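Local atomic coordinates of AvtR (Acidianus filamentous virus 6, PDB entry 4HV0), a protein that acts as a transcriptional regulator of a hyperthermophilic archaeal virus and probably binds DNA through a ribbon-helix-helix fold. Residues A[87-90]-A[91-95]. Numbering follows the deposited sequence.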
ATOM      1  N   THR A  87      -9.485   0.486   5.919  1.00 45.33           N
ATOM      2  CA  THR A  87      -8.816   1.254   4.936  1.00 42.30           C
ATOM      3  C   THR A  87      -7.564   0.423   4.623  1.00 44.50           C
ATOM      4  O   THR A  87      -7.154  -0.480   5.367  1.00 41.01           O
ATOM      5  CB  THR A  87      -8.357   2.630   5.460  1.00 42.18           C
ATOM      6  OG1 THR A  87      -7.604   2.416   6.636  1.00 50.31           O
ATOM      7  CG2 THR A  87      -9.465   3.573   5.769  1.00 38.95           C
ATOM      8  N   LEU A  88      -6.947   0.739   3.502  1.00 46.36           N
ATOM      9  CA  LEU A  88      -5.739   0.092   3.143  1.00 44.96           C
ATOM     10  C   LEU A  88      -4.648   0.480   4.150  1.00 46.94           C
ATOM     11  O   LEU A  88      -3.813  -0.368   4.549  1.00 48.93           O
ATOM     12  CB  LEU A  88      -5.342   0.508   1.750  1.00 44.87           C
ATOM     13  CG  LEU A  88      -4.054  -0.153   1.286  1.00 42.99           C
ATOM     14  CD1 LEU A  88      -4.008  -1.626   1.557  1.00 38.56           C
ATOM     15  CD2 LEU A  88      -4.032   0.137  -0.193  1.00 46.90           C
ATOM     16  N   ASN A  89      -4.639   1.750   4.549  1.00 44.51           N
ATOM     17  CA  ASN A  89      -3.591   2.245   5.456  1.00 42.75           C
ATOM     18  C   ASN A  89      -3.649   1.498   6.754  1.00 41.37           C
ATOM     19  O   ASN A  89      -2.641   1.089   7.266  1.00 42.94           O
ATOM     20  CB  ASN A  89      -3.727   3.745   5.774  1.00 44.56           C
ATOM     21  CG  ASN A  89      -2.682   4.242   6.800  1.00 42.37           C
ATOM     22  OD1 ASN A  89      -1.525   4.470   6.465  1.00 53.53           O
ATOM     23  ND2 ASN A  89      -3.089   4.420   8.023  1.00 44.26           N
ATOM     24  N   ARG A  90      -4.844   1.347   7.308  1.00 41.13           N
ATOM     25  CA  ARG A  90      -4.957   0.664   8.564  1.00 40.62           C
ATOM     26  C   ARG A  90      -4.575  -0.837   8.408  1.00 46.06           C
ATOM     27  O   ARG A  90      -3.942  -1.389   9.292  1.00 43.10           O
ATOM     28  CB  ARG A  90      -6.357   0.770   9.130  1.00 41.47           C
ATOM     29  CG  ARG A  90      -6.469   0.242  10.567  1.00 36.44           C
ATOM     30  CD  ARG A  90      -7.911   0.333  10.994  1.00 39.85           C
ATOM     31  NE  ARG A  90      -8.451  -1.010  11.209  1.00 47.54           N
ATOM     32  CZ  ARG A  90      -9.667  -1.426  10.886  1.00 47.70           C
ATOM     33  NH1 ARG A  90     -10.536  -0.623  10.325  1.00 53.39           N
ATOM     34  NH2 ARG A  90     -10.013  -2.661  11.139  1.00 56.96           N
ATOM     35  N   PHE A  91      -4.938  -1.451   7.283  1.00 39.47           N
ATOM     36  CA  PHE A  91      -4.562  -2.822   7.019  1.00 49.05           C
ATOM     37  C   PHE A  91      -3.035  -2.974   6.995  1.00 48.05           C
ATOM     38  O   PHE A  91      -2.490  -3.791   7.705  1.00 50.23           O
ATOM     39  CB  PHE A  91      -5.202  -3.237   5.696  1.00 52.69           C
ATOM     40  CG  PHE A  91      -4.767  -4.550   5.165  1.00 51.97           C
ATOM     41  CD1 PHE A  91      -5.434  -5.698   5.507  1.00 61.07           C
ATOM     42  CD2 PHE A  91      -3.769  -4.617   4.219  1.00 62.85           C
ATOM     43  CE1 PHE A  91      -5.051  -6.913   4.972  1.00 70.67           C
ATOM     44  CE2 PHE A  91      -3.388  -5.822   3.661  1.00 63.99           C
ATOM     45  CZ  PHE A  91      -4.023  -6.971   4.039  1.00 63.20           C
ATOM     46  N   LEU A  92      -2.351  -2.132   6.235  1.00 50.76           N
ATOM     47  CA  LEU A  92      -0.884  -2.150   6.222  1.00 56.66           C
ATOM     48  C   LEU A  92      -0.283  -1.830   7.595  1.00 57.51           C
ATOM     49  O   LEU A  92       0.714  -2.415   7.986  1.00 65.66           O
ATOM     50  CB  LEU A  92      -0.336  -1.151   5.212  1.00 50.19           C
ATOM     51  CG  LEU A  92      -0.687  -1.388   3.759  1.00 48.70           C
ATOM     52  CD1 LEU A  92      -0.405  -0.134   2.966  1.00 45.19           C
ATOM     53  CD2 LEU A  92       0.143  -2.555   3.232  1.00 49.44           C
ATOM     54  N   LYS A  93      -0.917  -0.938   8.344  1.00 56.87           N
ATOM     55  CA  LYS A  93      -0.442  -0.587   9.690  1.00 64.95           C
ATOM     56  C   LYS A  93      -0.525  -1.770  10.657  1.00 62.92           C
ATOM     57  O   LYS A  93       0.367  -1.982  11.457  1.00 72.88           O
ATOM     58  CB  LYS A  93      -1.258   0.596  10.228  1.00 68.26           C
ATOM     59  CG  LYS A  93      -0.637   1.391  11.353  1.00 68.02           C
ATOM     60  CD  LYS A  93      -1.351   2.741  11.548  1.00 86.15           C
ATOM     61  CE  LYS A  93      -2.862   2.636  11.870  1.00 86.93           C
ATOM     62  NZ  LYS A  93      -3.632   3.914  12.039  1.00 81.96           N
ATOM     63  N   GLU A  94      -1.604  -2.538  10.577  1.00 64.35           N
ATOM     64  CA  GLU A  94      -1.776  -3.707  11.432  1.00 63.65           C
ATOM     65  C   GLU A  94      -0.815  -4.839  11.087  1.00 63.95           C
ATOM     66  O   GLU A  94      -0.460  -5.657  11.927  1.00 70.95           O
ATOM     67  CB  GLU A  94      -3.203  -4.236  11.314  1.00 62.74           C
ATOM     68  CG  GLU A  94      -4.253  -3.299  11.893  1.00 63.58           C
ATOM     69  CD  GLU A  94      -5.643  -3.884  11.853  1.00 73.95           C
ATOM     70  OE1 GLU A  94      -5.793  -5.105  11.537  1.00 90.44           O
ATOM     71  OE2 GLU A  94      -6.589  -3.139  12.164  1.00 78.02           O
HETATM   72  N   MSE A  95      -0.455  -4.913   9.821  1.00 72.87           N
HETATM   73  CA  MSE A  95       0.451  -5.914   9.323  1.00 73.01           C
HETATM   74  C   MSE A  95       1.840  -5.584   9.805  1.00 78.68           C
HETATM   75  O   MSE A  95       2.565  -6.470  10.218  1.00 92.02           O
HETATM   76  CB  MSE A  95       0.320  -5.776   7.825  1.00 63.85           C
HETATM   77  CG  MSE A  95       0.884  -6.991   7.167  1.00 68.42           C
HETATM   78 SE   MSE A  95       1.238  -6.354   5.359  0.50 75.33          SE
HETATM   79  CE  MSE A  95       2.962  -5.453   5.616  1.00 76.04           C
TER
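Arg90 and Glu94 form a salt bridge one turn apart on helix 88-97. Arg90 NE donates to Glu94 OE2 at 3.0 Å, and the N-H points almost straight at the oxygen (169°). The two side chains run alongside each other in the same direction. OE2 sits at the guanidinium edge, in its plane, but receives the bond on its anti side and from out of the carboxylate plane. The Arg90 chain bends at chi3 (115°), which turns NE to Glu94. Its NH1 also bonds to Gly85 O, so the guanidinium is held from two directions. On the apolar side, Leu88 CD1 lies 4.0 Å from Leu92 CG and 4.0 Å from Phe91 CD2, meeting the Phe91 ring obliquely. Leu88 and Leu92 also pack on helix 24-36, through Leu32 and Ile31. Asn89 and Lys93 share another side of the helix, and both reach Glu6: Asn89 OD1 accepts from Glu6 N, and Lys93 NZ makes a salt bridge to Glu6 OE2. Backbone bonds run from Phe91 N to Thr87 O (3.1 Å) and from Leu92 N to Leu88 O (2.8 Å), with the same spacing continuing to Glu94. Thr87 OG1 accepts from Arg90 N at 3.0 Å. This is a threonine N-cap at the start of an amphipathic helix, with an i to i+4 salt bridge on the helix's exposed side, packed against the N-terminal ribbon-helix-helix region.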